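Local coordinates for SVS_variant_AS1 (Streptomyces sp. CWA1, PDB 6TJA), which probably catalyses the cyclisation of geranylgeranyl diphosphate to the spirocyclic diterpene spiroviolene, as an engineered ancestral class I terpene cyclase, at residues L216-I221 / A351-D356; G187-F192 / A212-T217; I272-L277 / S337-S342; E278-V283 / G297-I302. One frame throughout, in Å; residues are numbered along the deposited sequence.

Contacts 1 and 2 share helix 211-231, and contacts 3 and 4 share helix 258-283, so the four together tie both helices to their neighbours and to the C-terminal tail. Contact 1 is buried and is the richest in chemistry, pairing aromatic packing with an indole hydrogen bond. Contact 2, nearest the centre of the chain, comes down to one salt bridge, while contact 4 lays an arginine over an imidazole in a partly buried place. Contact 3, about 20 Å from the chain's centre, is a surface contact of van der Waals type. A salt bridge from Asp356 to Arg275 joins 351-356 to 272-277, and another to Arg282 joins it to 278-283.

Contact 1 (L216-I221 / A351-D356); sequences LTEMAI and AWWWDD
The 3-10 turn at 352-354 comes nearest to helix 211-231 where the CA atoms of Met219 and Trp353 stand 7.9 Å apart, a spacing that the Trp353 indole fills. Met219 lies over one face of that indole. With CG anti to the carbonyl carbon (chi1 -78°), Met219 CG is set over the face, toward its rim, 3.8 Å from the centroid of the six-membered ring of Trp353, in a CH-pi contact. Met219 SD makes an oblique Met-aromatic contact, 4.8 Å from the same centroid of Trp353. Methionine suits this place because its chain is unbranched, and CG can lie on the ring while SD passes beside it. At the indole edge the bonding is polar. Trp353 NE1 donates to Glu218 OE1 over 3.0 Å, with an N-H...O angle of 155°, and the oxygen lies in the ring plane and accepts the hydrogen bond on its anti lone pair. The carboxylate itself is turned steeply, 80° from the indole. This is the all-alpha class I terpene cyclase fold, with the C-terminal tail folded back against helix 211-231, whose C-terminal end leads into a sequence matching the family's NSE motif. The other carboxylate oxygen, Glu218 OE2, forms a salt bridge with Arg112 of the second subunit, so one glutamate joins helix, tail and dimer interface. Trp352 flanks the bond: its CZ2 comes within 3.3 Å of Glu218 OE1, while CD1 of Trp353 stands over the centre of the Trp352 ring, 3.6 Å above its plane. The backbone of the turn is held too: Trp353 O accepts a hydrogen bond from Arg275 NE.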
loop_
_atom_site.group_PDB
_atom_site.type_symbol
_atom_site.label_atom_id
_atom_site.label_comp_id
_atom_site.label_asym_id
_atom_site.label_seq_id
_atom_site.Cartn_x
_atom_site.Cartn_y
_atom_site.Cartn_z
ATOM N N LEU A 216 -1.826 3.444 -17.866
ATOM C CA LEU A 216 -1.005 4.579 -18.388
ATOM C C LEU A 216 -0.047 4.997 -17.281
ATOM O O LEU A 216 1.082 5.318 -17.585
ATOM C CB LEU A 216 -1.911 5.760 -18.787
ATOM C CG LEU A 216 -2.629 5.603 -20.121
ATOM C CD1 LEU A 216 -3.685 6.696 -20.306
ATOM C CD2 LEU A 216 -1.643 5.632 -21.287
ATOM N N THR A 217 -0.493 4.951 -16.029
ATOM C CA THR A 217 0.326 5.371 -14.874
ATOM C C THR A 217 1.478 4.360 -14.704
ATOM O O THR A 217 2.669 4.776 -14.583
ATOM C CB THR A 217 -0.537 5.543 -13.619
ATOM O OG1 THR A 217 -1.551 6.535 -13.828
ATOM C CG2 THR A 217 0.315 5.949 -12.437
ATOM N N GLU A 218 1.147 3.068 -14.699
ATOM C CA GLU A 218 2.165 2.002 -14.584
ATOM C C GLU A 218 3.173 2.149 -15.733
ATOM O O GLU A 218 4.372 2.065 -15.471
ATOM C CB GLU A 218 1.464 0.657 -14.505
ATOM C CG GLU A 218 0.846 0.382 -13.147
ATOM C CD GLU A 218 0.664 -1.094 -12.855
ATOM O OE1 GLU A 218 0.816 -1.894 -13.810
ATOM O OE2 GLU A 218 0.368 -1.456 -11.682
ATOM N N MET A 219 2.713 2.452 -16.945
ATOM C CA MET A 219 3.607 2.504 -18.117
ATOM C C MET A 219 4.538 3.690 -17.943
ATOM O O MET A 219 5.770 3.543 -18.199
ATOM C CB MET A 219 2.812 2.585 -19.421
ATOM C CG MET A 219 2.278 1.205 -19.766
ATOM S SD MET A 219 1.655 0.943 -21.403
ATOM C CE MET A 219 -0.022 1.540 -21.174
ATOM N N ALA A 220 3.987 4.818 -17.505
ATOM C CA ALA A 220 4.795 6.024 -17.275
ATOM C C ALA A 220 5.888 5.660 -16.276
ATOM O O ALA A 220 7.061 6.046 -16.488
ATOM C CB ALA A 220 3.925 7.147 -16.794
ATOM N N ILE A 221 5.504 4.951 -15.207
ATOM C CA ILE A 221 6.409 4.576 -14.084
ATOM C C ILE A 221 7.481 3.621 -14.603
ATOM O O ILE A 221 8.642 3.822 -14.259
ATOM C CB ILE A 221 5.606 4.007 -12.908
ATOM C CG1 ILE A 221 4.818 5.122 -12.232
ATOM C CG2 ILE A 221 6.484 3.274 -11.902
ATOM C CD1 ILE A 221 3.803 4.599 -11.243
ATOM N N ALA A 351 1.284 -7.850 -19.309
ATOM C CA ALA A 351 0.584 -8.140 -20.579
ATOM C C ALA A 351 -0.782 -7.452 -20.590
ATOM O O ALA A 351 -1.233 -7.001 -21.681
ATOM C CB ALA A 351 0.458 -9.627 -20.757
ATOM N N TRP A 352 -1.410 -7.301 -19.424
ATOM C CA TRP A 352 -2.743 -6.647 -19.352
ATOM C C TRP A 352 -2.661 -5.181 -19.804
ATOM O O TRP A 352 -3.720 -4.611 -20.139
ATOM C CB TRP A 352 -3.359 -6.789 -17.956
ATOM C CG TRP A 352 -2.657 -6.030 -16.877
ATOM C CD1 TRP A 352 -1.584 -6.436 -16.132
ATOM C CD2 TRP A 352 -3.000 -4.716 -16.414
ATOM N NE1 TRP A 352 -1.245 -5.468 -15.236
ATOM C CE2 TRP A 352 -2.096 -4.401 -15.391
ATOM C CE3 TRP A 352 -3.970 -3.786 -16.776
ATOM C CZ2 TRP A 352 -2.133 -3.175 -14.737
ATOM C CZ3 TRP A 352 -4.032 -2.591 -16.098
ATOM C CH2 TRP A 352 -3.117 -2.288 -15.108
ATOM N N TRP A 353 -1.478 -4.562 -19.886
ATOM C CA TRP A 353 -1.413 -3.185 -20.457
ATOM C C TRP A 353 -1.894 -3.141 -21.914
ATOM O O TRP A 353 -2.233 -2.052 -22.369
ATOM C CB TRP A 353 -0.022 -2.589 -20.375
ATOM C CG TRP A 353 0.509 -2.413 -18.998
ATOM C CD1 TRP A 353 -0.170 -2.375 -17.820
ATOM C CD2 TRP A 353 1.900 -2.275 -18.672
ATOM N NE1 TRP A 353 0.711 -2.230 -16.776
ATOM C CE2 TRP A 353 1.983 -2.150 -17.268
ATOM C CE3 TRP A 353 3.071 -2.220 -19.439
ATOM C CZ2 TRP A 353 3.203 -1.972 -16.611
ATOM C CZ3 TRP A 353 4.275 -2.084 -18.786
ATOM C CH2 TRP A 353 4.332 -1.953 -17.393
ATOM N N TRP A 354 -1.865 -4.268 -22.625
ATOM C CA TRP A 354 -2.202 -4.389 -24.070
ATOM C C TRP A 354 -3.604 -4.970 -24.284
ATOM O O TRP A 354 -3.917 -5.201 -25.453
ATOM C CB TRP A 354 -1.170 -5.283 -24.775
ATOM C CG TRP A 354 0.132 -4.618 -25.064
ATOM C CD1 TRP A 354 0.470 -3.931 -26.202
ATOM C CD2 TRP A 354 1.278 -4.552 -24.193
ATOM N NE1 TRP A 354 1.752 -3.446 -26.107
ATOM C CE2 TRP A 354 2.277 -3.820 -24.891
ATOM C CE3 TRP A 354 1.555 -5.030 -22.903
ATOM C CZ2 TRP A 354 3.533 -3.593 -24.334
ATOM C CZ3 TRP A 354 2.790 -4.790 -22.351
ATOM C CH2 TRP A 354 3.768 -4.084 -23.060
ATOM N N ASP A 355 -4.356 -5.274 -23.214
ATOM C CA ASP A 355 -5.687 -5.934 -23.262
ATOM C C ASP A 355 -6.776 -4.854 -23.228
ATOM O O ASP A 355 -7.189 -4.486 -22.138
ATOM C CB ASP A 355 -5.788 -6.932 -22.108
ATOM C CG ASP A 355 -7.073 -7.733 -22.063
ATOM O OD1 ASP A 355 -8.010 -7.344 -22.775
ATOM O OD2 ASP A 355 -7.108 -8.758 -21.318
ATOM N N ASP A 356 -7.228 -4.359 -24.374
ATOM C CA ASP A 356 -8.166 -3.200 -24.454
ATOM C C ASP A 356 -9.554 -3.547 -23.897
ATOM O O ASP A 356 -10.237 -2.633 -23.366
ATOM C CB ASP A 356 -8.225 -2.640 -25.874
ATOM C CG ASP A 356 -6.990 -1.800 -26.195
ATOM O OD1 ASP A 356 -6.616 -0.928 -25.331
ATOM O OD2 ASP A 356 -6.383 -2.046 -27.272
#

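Contact 2 (G187-F192 / A212-T217); sequences GGEPTF and AVRALT
Glu189 bends at chi2 (-75°), and Arg214, with CG swung away from its own amide nitrogen (chi1 -167°) and further bends at chi2 and chi3, comes to meet it from the opposite direction. Neither CB aims at the other helix; the long, jointed chains close the gap. Arg214 NH2 donates to Glu189 OE2 over 2.6 Å with an N-H...O angle of 142°, a salt bridge made at the guanidinium edge and on the syn side of the oxygen. The two flat groups are nearly coplanar, but Glu189 OE1 stays 3.4 Å from Arg214 NH2, so one hydrogen bond carries the pair. Ile221 CD1 packs against Glu189 CD at 3.4 Å. Helix 188-192 follows closely on helix 175-185, consistent with the helix G break of class I terpene cyclases; Gly187, with positive phi, occupies the N-cap, and its O accepts from both N and OG1 of Thr191. With a leucine in place of Arg214, the buried Glu189 carboxylate would probably be left without its cationic mate and freer to turn. Arg147 of the second subunit brings another guanidinium near Arg214, so the Glu189 carboxylate sits in a setting that is probably positive, one that an acidic partner suits.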
loop_
_atom_site.group_PDB
_atom_site.type_symbol
_atom_site.label_atom_id
_atom_site.label_comp_id
_atom_site.label_asym_id
_atom_site.label_seq_id
_atom_site.Cartn_x
_atom_site.Cartn_y
_atom_site.Cartn_z
ATOM N N GLY A 187 10.519 4.226 -7.105
ATOM C CA GLY A 187 9.914 5.437 -6.503
ATOM C C GLY A 187 8.953 6.235 -7.400
ATOM O O GLY A 187 8.578 7.396 -7.013
ATOM N N GLY A 188 8.505 5.634 -8.506
ATOM C CA GLY A 188 7.635 6.256 -9.510
ATOM C C GLY A 188 6.199 6.374 -9.022
ATOM O O GLY A 188 5.534 7.308 -9.462
ATOM N N GLU A 189 5.713 5.439 -8.198
ATOM C CA GLU A 189 4.310 5.484 -7.719
ATOM C C GLU A 189 4.086 6.766 -6.937
ATOM O O GLU A 189 3.202 7.529 -7.300
ATOM C CB GLU A 189 3.910 4.250 -6.916
ATOM C CG GLU A 189 3.667 3.050 -7.803
ATOM C CD GLU A 189 2.375 3.016 -8.602
ATOM O OE1 GLU A 189 1.589 3.971 -8.543
ATOM O OE2 GLU A 189 2.153 1.999 -9.278
ATOM N N PRO A 190 4.810 7.012 -5.822
ATOM C CA PRO A 190 4.615 8.228 -5.037
ATOM C C PRO A 190 5.066 9.502 -5.766
ATOM O O PRO A 190 4.518 10.524 -5.462
ATOM C CB PRO A 190 5.430 7.904 -3.781
ATOM C CG PRO A 190 6.545 7.044 -4.292
ATOM C CD PRO A 190 5.828 6.128 -5.237
ATOM N N THR A 191 6.024 9.425 -6.700
ATOM C CA THR A 191 6.427 10.577 -7.549
ATOM C C THR A 191 5.230 11.055 -8.401
ATOM O O THR A 191 4.885 12.272 -8.376
ATOM C CB THR A 191 7.654 10.262 -8.419
ATOM O OG1 THR A 191 8.715 9.893 -7.557
ATOM C CG2 THR A 191 8.122 11.437 -9.247
ATOM N N PHE A 192 4.606 10.138 -9.131
ATOM C CA PHE A 192 3.499 10.421 -10.068
ATOM C C PHE A 192 2.234 10.777 -9.272
ATOM O O PHE A 192 1.420 11.623 -9.742
ATOM C CB PHE A 192 3.395 9.265 -11.066
ATOM C CG PHE A 192 4.413 9.358 -12.177
ATOM C CD1 PHE A 192 4.295 10.320 -13.164
ATOM C CD2 PHE A 192 5.525 8.550 -12.208
ATOM C CE1 PHE A 192 5.221 10.424 -14.191
ATOM C CE2 PHE A 192 6.460 8.655 -13.232
ATOM C CZ PHE A 192 6.298 9.584 -14.228
ATOM N N ALA A 212 -7.631 1.771 -17.607
ATOM C CA ALA A 212 -6.865 2.409 -18.697
ATOM C C ALA A 212 -5.878 3.423 -18.129
ATOM O O ALA A 212 -4.758 3.454 -18.575
ATOM C CB ALA A 212 -7.801 3.041 -19.677
ATOM N N VAL A 213 -6.311 4.203 -17.146
ATOM C CA VAL A 213 -5.518 5.276 -16.497
ATOM C C VAL A 213 -4.498 4.640 -15.546
ATOM O O VAL A 213 -3.362 5.133 -15.456
ATOM C CB VAL A 213 -6.444 6.246 -15.751
ATOM C CG1 VAL A 213 -5.651 7.251 -14.930
ATOM C CG2 VAL A 213 -7.360 6.951 -16.723
ATOM N N ARG A 214 -4.905 3.603 -14.823
ATOM C CA ARG A 214 -3.972 2.803 -14.011
ATOM C C ARG A 214 -2.844 2.286 -14.919
ATOM O O ARG A 214 -1.647 2.372 -14.536
ATOM C CB ARG A 214 -4.799 1.709 -13.334
ATOM C CG ARG A 214 -4.058 0.982 -12.232
ATOM C CD ARG A 214 -3.766 1.933 -11.081
ATOM N NE ARG A 214 -2.508 1.484 -10.620
ATOM C CZ ARG A 214 -1.493 2.234 -10.287
ATOM N NH1 ARG A 214 -1.590 3.551 -10.301
ATOM N NH2 ARG A 214 -0.396 1.619 -9.883
ATOM N N ALA A 215 -3.174 1.727 -16.077
ATOM C CA ALA A 215 -2.158 1.165 -17.004
ATOM C C ALA A 215 -1.270 2.283 -17.559
ATOM O O ALA A 215 -0.051 2.077 -17.676
ATOM C CB ALA A 215 -2.796 0.380 -18.102
ATOM N N LEU A 216 -1.826 3.444 -17.866
ATOM C CA LEU A 216 -1.005 4.579 -18.388
ATOM C C LEU A 216 -0.047 4.997 -17.281
ATOM O O LEU A 216 1.082 5.318 -17.585
ATOM C CB LEU A 216 -1.911 5.760 -18.787
ATOM C CG LEU A 216 -2.629 5.603 -20.121
ATOM C CD1 LEU A 216 -3.685 6.696 -20.306
ATOM C CD2 LEU A 216 -1.643 5.632 -21.287
ATOM N N THR A 217 -0.493 4.951 -16.029
ATOM C CA THR A 217 0.326 5.371 -14.874
ATOM C C THR A 217 1.478 4.360 -14.704
ATOM O O THR A 217 2.669 4.776 -14.583
ATOM C CB THR A 217 -0.537 5.543 -13.619
ATOM O OG1 THR A 217 -1.551 6.535 -13.828
ATOM C CG2 THR A 217 0.315 5.949 -12.437
#

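Contact 3 (I272-L277 / S337-S342); sequences ILLRFL and SDSSPS
Leu274 meets Asp338 and Ser339 on the outside of the all-alpha terpene cyclase fold, where the irregular tail that follows helix 289-309 runs along helix 258-283. The nearest backbones are those of Leu274 and Ser339, their CA atoms 7.2 Å apart. Across the contact the interaction is van der Waals only. One methyl group does the touching: Leu274 CD2 lies 3.6 Å from Ser339 CA and reaches the carbonyl of the preceding residue too, with Leu274 CD2 to Asp338 O at 3.7 Å. The side chain holds a chi1 of -114°, away from the staggered positions, which sets this branch against the tail. Leucine suits the site because a branched apolar side chain can span from helix to tail, CD2 resting on Ser339 CA, with Tyr14 as a further neighbour.

Polar bonds run within the tail and from it to the helix. Asp338 OD1 accepts from Ser340 OG over 3.0 Å, and Ser340 N adds a weak bond to the same oxygen, a weak Asx turn, reinforced by the OG bond, that helps shape the chain beside the leucine. The other oxygen, Asp338 OD2, forms a salt bridge with Arg271, and Ser337 OG is hydrogen-bonded to Asp270; both partners lie on the same helix, just before 272-277. Short, polar serines fit such an exposed strip. Ser339 turns its CB away from the helix overall, yet its OG still rests 3.7 Å from Leu274 CD2.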
loop_
_atom_site.group_PDB
_atom_site.type_symbol
_atom_site.label_atom_id
_atom_site.label_comp_id
_atom_site.label_asym_id
_atom_site.label_seq_id
_atom_site.Cartn_x
_atom_site.Cartn_y
_atom_site.Cartn_z
ATOM N N ILE A 272 7.260 -0.444 -24.496
ATOM C CA ILE A 272 6.345 0.008 -23.411
ATOM C C ILE A 272 5.964 1.475 -23.667
ATOM O O ILE A 272 4.777 1.803 -23.515
ATOM C CB ILE A 272 6.958 -0.201 -22.018
ATOM C CG1 ILE A 272 7.212 -1.677 -21.727
ATOM C CG2 ILE A 272 6.076 0.408 -20.947
ATOM C CD1 ILE A 272 8.087 -1.917 -20.508
ATOM N N LEU A 273 6.900 2.327 -24.087
ATOM C CA LEU A 273 6.561 3.747 -24.375
ATOM C C LEU A 273 5.585 3.830 -25.557
ATOM O O LEU A 273 4.652 4.598 -25.466
ATOM C CB LEU A 273 7.822 4.562 -24.641
ATOM C CG LEU A 273 7.562 6.049 -24.847
ATOM C CD1 LEU A 273 6.712 6.619 -23.716
ATOM C CD2 LEU A 273 8.877 6.776 -24.944
ATOM N N LEU A 274 5.755 3.020 -26.595
ATOM C CA LEU A 274 4.805 2.962 -27.745
ATOM C C LEU A 274 3.398 2.549 -27.285
ATOM O O LEU A 274 2.413 3.148 -27.751
ATOM C CB LEU A 274 5.329 1.977 -28.791
ATOM C CG LEU A 274 5.729 2.600 -30.128
ATOM C CD1 LEU A 274 6.602 3.837 -29.956
ATOM C CD2 LEU A 274 6.449 1.568 -30.972
ATOM N N ARG A 275 3.282 1.542 -26.428
ATOM C CA ARG A 275 1.952 1.177 -25.922
ATOM C C ARG A 275 1.410 2.352 -25.090
ATOM O O ARG A 275 0.250 2.678 -25.254
ATOM C CB ARG A 275 1.994 -0.147 -25.171
ATOM C CG ARG A 275 0.649 -0.510 -24.569
ATOM C CD ARG A 275 -0.488 -0.540 -25.566
ATOM N NE ARG A 275 -1.723 -0.864 -24.872
ATOM C CZ ARG A 275 -2.939 -0.582 -25.316
ATOM N NH1 ARG A 275 -3.119 0.022 -26.471
ATOM N NH2 ARG A 275 -3.983 -0.886 -24.588
ATOM N N PHE A 276 2.231 3.015 -24.313
ATOM C CA PHE A 276 1.766 4.151 -23.554
ATOM C C PHE A 276 1.216 5.253 -24.478
ATOM O O PHE A 276 0.200 5.776 -24.228
ATOM C CB PHE A 276 2.847 4.681 -22.617
ATOM C CG PHE A 276 2.563 6.046 -22.076
ATOM C CD1 PHE A 276 2.799 7.147 -22.825
ATOM C CD2 PHE A 276 2.073 6.212 -20.809
ATOM C CE1 PHE A 276 2.506 8.376 -22.363
ATOM C CE2 PHE A 276 1.801 7.444 -20.327
ATOM C CZ PHE A 276 2.016 8.531 -21.115
ATOM N N LEU A 277 1.906 5.559 -25.554
ATOM C CA LEU A 277 1.467 6.566 -26.479
ATOM C C LEU A 277 0.171 6.169 -27.162
ATOM O O LEU A 277 -0.700 6.976 -27.339
ATOM C CB LEU A 277 2.544 6.884 -27.502
ATOM C CG LEU A 277 3.836 7.436 -26.958
ATOM C CD1 LEU A 277 4.927 7.317 -27.963
ATOM C CD2 LEU A 277 3.710 8.828 -26.426
ATOM N N SER A 337 13.314 1.641 -31.165
ATOM C CA SER A 337 14.228 0.546 -31.573
ATOM C C SER A 337 13.418 -0.737 -31.814
ATOM O O SER A 337 13.945 -1.686 -32.366
ATOM C CB SER A 337 15.282 0.358 -30.532
ATOM O OG SER A 337 14.681 0.137 -29.259
ATOM N N ASP A 338 12.152 -0.746 -31.413
ATOM C CA ASP A 338 11.259 -1.914 -31.565
ATOM C C ASP A 338 9.838 -1.361 -31.632
ATOM O O ASP A 338 9.503 -0.553 -30.749
ATOM C CB ASP A 338 11.486 -2.901 -30.409
ATOM C CG ASP A 338 10.573 -4.117 -30.410
ATOM O OD1 ASP A 338 10.038 -4.434 -31.476
ATOM O OD2 ASP A 338 10.393 -4.728 -29.337
ATOM N N SER A 339 9.053 -1.797 -32.589
ATOM C CA SER A 339 7.723 -1.295 -32.762
ATOM C C SER A 339 6.628 -2.289 -32.548
ATOM O O SER A 339 5.523 -2.002 -32.861
ATOM C CB SER A 339 7.579 -0.752 -34.166
ATOM O OG SER A 339 7.987 0.573 -34.213
ATOM N N SER A 340 6.920 -3.452 -32.013
ATOM C CA SER A 340 5.876 -4.427 -31.793
ATOM C C SER A 340 4.799 -3.911 -30.893
ATOM O O SER A 340 5.068 -3.345 -29.892
ATOM C CB SER A 340 6.427 -5.685 -31.201
ATOM O OG SER A 340 7.528 -6.085 -31.935
ATOM N N PRO A 341 3.565 -4.147 -31.272
ATOM C CA PRO A 341 2.352 -3.747 -30.590
ATOM C C PRO A 341 1.759 -4.807 -29.654
ATOM O O PRO A 341 0.633 -4.696 -29.283
ATOM C CB PRO A 341 1.417 -3.513 -31.753
ATOM C CG PRO A 341 1.817 -4.550 -32.707
ATOM C CD PRO A 341 3.279 -4.702 -32.592
ATOM N N SER A 342 2.495 -5.829 -29.311
ATOM C CA SER A 342 1.948 -6.806 -28.417
ATOM C C SER A 342 2.683 -6.813 -27.094
ATOM O O SER A 342 3.717 -6.210 -26.982
ATOM C CB SER A 342 2.010 -8.165 -29.071
ATOM O OG SER A 342 3.203 -8.357 -29.733
#

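Contact 4 (E278-V283 / G297-I302); sequences ELHDRV and GLRHGI
Arg299 runs from its helix over one face of the His280 ring. Its CB points toward 278-283, and CG, anti to the carbonyl carbon, packs against the ring of Phe276. CD makes a CH-pi contact, 3.8 Å from the His280 ring centroid and 29° off the normal. There the chain bends at chi3 (69°), and NE turns to a salt bridge with Glu18, the main polar partner of this arginine. Last comes NH1, which lies over the His280 ring near its rim, Arg299 NH1 to His280 ND1 being 3.2 Å. The imidazole is itself held by its neighbour: His280 ND1 donates in the ring plane to Asp281 OD1 over 3.3 Å, at a nearly straight 169°. Asp281 OD1 stands 4.5 Å from Arg299 NH1, where the opposite charges probably attract although no N-H points at the oxygen. Replacing His280 with alanine is likely to open a gap beneath the Arg299 chain and leave Asp281 OD1 without its ring donor. Histidine suits the place by offering a flat face to Arg299 and an in-plane N-H to the aspartate. Helices 258-283 and 289-309 run antiparallel, consecutive members of the all-helical class I terpene cyclase fold.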
loop_
_atom_site.group_PDB
_atom_site.type_symbol
_atom_site.label_atom_id
_atom_site.label_comp_id
_atom_site.label_asym_id
_atom_site.label_seq_id
_atom_site.Cartn_x
_atom_site.Cartn_y
_atom_site.Cartn_z
ATOM N N GLU A 278 0.086 4.910 -27.535
ATOM C CA GLU A 278 -1.093 4.388 -28.164
ATOM C C GLU A 278 -2.287 4.460 -27.218
ATOM O O GLU A 278 -3.275 5.021 -27.568
ATOM C CB GLU A 278 -0.848 3.000 -28.748
ATOM C CG GLU A 278 -2.091 2.278 -29.185
ATOM C CD GLU A 278 -1.855 0.855 -29.661
ATOM O OE1 GLU A 278 -1.452 -0.015 -28.896
ATOM O OE2 GLU A 278 -2.098 0.586 -30.825
ATOM N N LEU A 279 -2.168 3.956 -26.002
ATOM C CA LEU A 279 -3.315 4.029 -25.045
ATOM C C LEU A 279 -3.643 5.498 -24.725
ATOM O O LEU A 279 -4.818 5.848 -24.551
ATOM C CB LEU A 279 -2.958 3.238 -23.791
ATOM C CG LEU A 279 -4.068 3.149 -22.747
ATOM C CD1 LEU A 279 -5.399 2.734 -23.364
ATOM C CD2 LEU A 279 -3.686 2.180 -21.663
ATOM N N HIS A 280 -2.634 6.352 -24.628
ATOM C CA HIS A 280 -2.833 7.776 -24.269
ATOM C C HIS A 280 -3.747 8.413 -25.324
ATOM O O HIS A 280 -4.697 9.116 -24.947
ATOM C CB HIS A 280 -1.493 8.516 -24.118
ATOM C CG HIS A 280 -1.692 9.987 -23.977
ATOM N ND1 HIS A 280 -1.902 10.806 -25.068
ATOM C CD2 HIS A 280 -1.834 10.760 -22.879
ATOM C CE1 HIS A 280 -2.092 12.042 -24.641
ATOM N NE2 HIS A 280 -2.088 12.032 -23.299
ATOM N N ASP A 281 -3.490 8.135 -26.599
ATOM C CA ASP A 281 -4.210 8.756 -27.743
ATOM C C ASP A 281 -5.668 8.281 -27.750
ATOM O O ASP A 281 -6.517 9.046 -28.193
ATOM C CB ASP A 281 -3.428 8.537 -29.046
ATOM C CG ASP A 281 -2.243 9.486 -29.206
ATOM O OD1 ASP A 281 -1.987 10.279 -28.276
ATOM O OD2 ASP A 281 -1.567 9.428 -30.253
ATOM N N ARG A 282 -5.964 7.094 -27.219
ATOM C CA ARG A 282 -7.348 6.544 -27.174
ATOM C C ARG A 282 -8.103 7.171 -25.994
ATOM O O ARG A 282 -9.301 7.437 -26.110
ATOM C CB ARG A 282 -7.249 5.020 -27.144
ATOM C CG ARG A 282 -8.551 4.301 -26.853
ATOM C CD ARG A 282 -8.454 2.800 -27.135
ATOM N NE ARG A 282 -8.035 1.934 -26.031
ATOM C CZ ARG A 282 -8.654 1.811 -24.843
ATOM N NH1 ARG A 282 -9.706 2.550 -24.518
ATOM N NH2 ARG A 282 -8.196 0.947 -23.954
ATOM N N VAL A 283 -7.415 7.462 -24.901
ATOM C CA VAL A 283 -8.040 7.915 -23.623
ATOM C C VAL A 283 -8.176 9.441 -23.618
ATOM O O VAL A 283 -9.141 9.945 -23.027
ATOM C CB VAL A 283 -7.190 7.431 -22.434
ATOM C CG1 VAL A 283 -7.559 8.102 -21.139
ATOM C CG2 VAL A 283 -7.273 5.927 -22.295
ATOM N N GLY A 297 0.749 15.434 -17.161
ATOM C CA GLY A 297 1.769 15.225 -16.119
ATOM C C GLY A 297 2.560 13.941 -16.339
ATOM O O GLY A 297 3.804 13.967 -16.251
ATOM N N LEU A 298 1.876 12.834 -16.606
ATOM C CA LEU A 298 2.581 11.557 -16.914
ATOM C C LEU A 298 3.561 11.813 -18.070
ATOM O O LEU A 298 4.731 11.405 -17.968
ATOM C CB LEU A 298 1.574 10.473 -17.287
ATOM C CG LEU A 298 0.549 10.061 -16.233
ATOM C CD1 LEU A 298 -0.386 9.017 -16.827
ATOM C CD2 LEU A 298 1.211 9.515 -14.958
ATOM N N ARG A 299 3.104 12.484 -19.130
ATOM C CA ARG A 299 3.936 12.740 -20.326
ATOM C C ARG A 299 5.124 13.613 -19.910
ATOM O O ARG A 299 6.270 13.217 -20.212
ATOM C CB ARG A 299 3.087 13.353 -21.440
ATOM C CG ARG A 299 2.009 12.427 -21.978
ATOM C CD ARG A 299 1.071 13.134 -22.942
ATOM N NE ARG A 299 1.788 13.461 -24.158
ATOM C CZ ARG A 299 1.821 12.730 -25.278
ATOM N NH1 ARG A 299 1.174 11.584 -25.358
ATOM N NH2 ARG A 299 2.543 13.143 -26.304
ATOM N N HIS A 300 4.859 14.731 -19.215
ATOM C CA HIS A 300 5.889 15.691 -18.732
ATOM C C HIS A 300 6.883 14.957 -17.836
ATOM O O HIS A 300 8.075 15.264 -17.919
ATOM C CB HIS A 300 5.244 16.867 -17.960
ATOM C CG HIS A 300 4.725 17.954 -18.830
ATOM N ND1 HIS A 300 5.449 18.434 -19.903
ATOM C CD2 HIS A 300 3.600 18.698 -18.767
ATOM C CE1 HIS A 300 4.803 19.441 -20.465
ATOM N NE2 HIS A 300 3.653 19.601 -19.806
ATOM N N GLY A 301 6.374 14.082 -16.960
ATOM C CA GLY A 301 7.165 13.247 -16.032
ATOM C C GLY A 301 8.114 12.317 -16.773
ATOM O O GLY A 301 9.270 12.366 -16.458
ATOM N N ILE A 302 7.635 11.519 -17.741
ATOM C CA ILE A 302 8.474 10.552 -18.506
ATOM C C ILE A 302 9.637 11.332 -19.128
ATOM O O ILE A 302 10.787 10.982 -18.880
ATOM C CB ILE A 302 7.677 9.799 -19.580
ATOM C CG1 ILE A 302 6.607 8.883 -18.985
ATOM C CG2 ILE A 302 8.612 9.027 -20.507
ATOM C CD1 ILE A 302 5.625 8.350 -20.009
#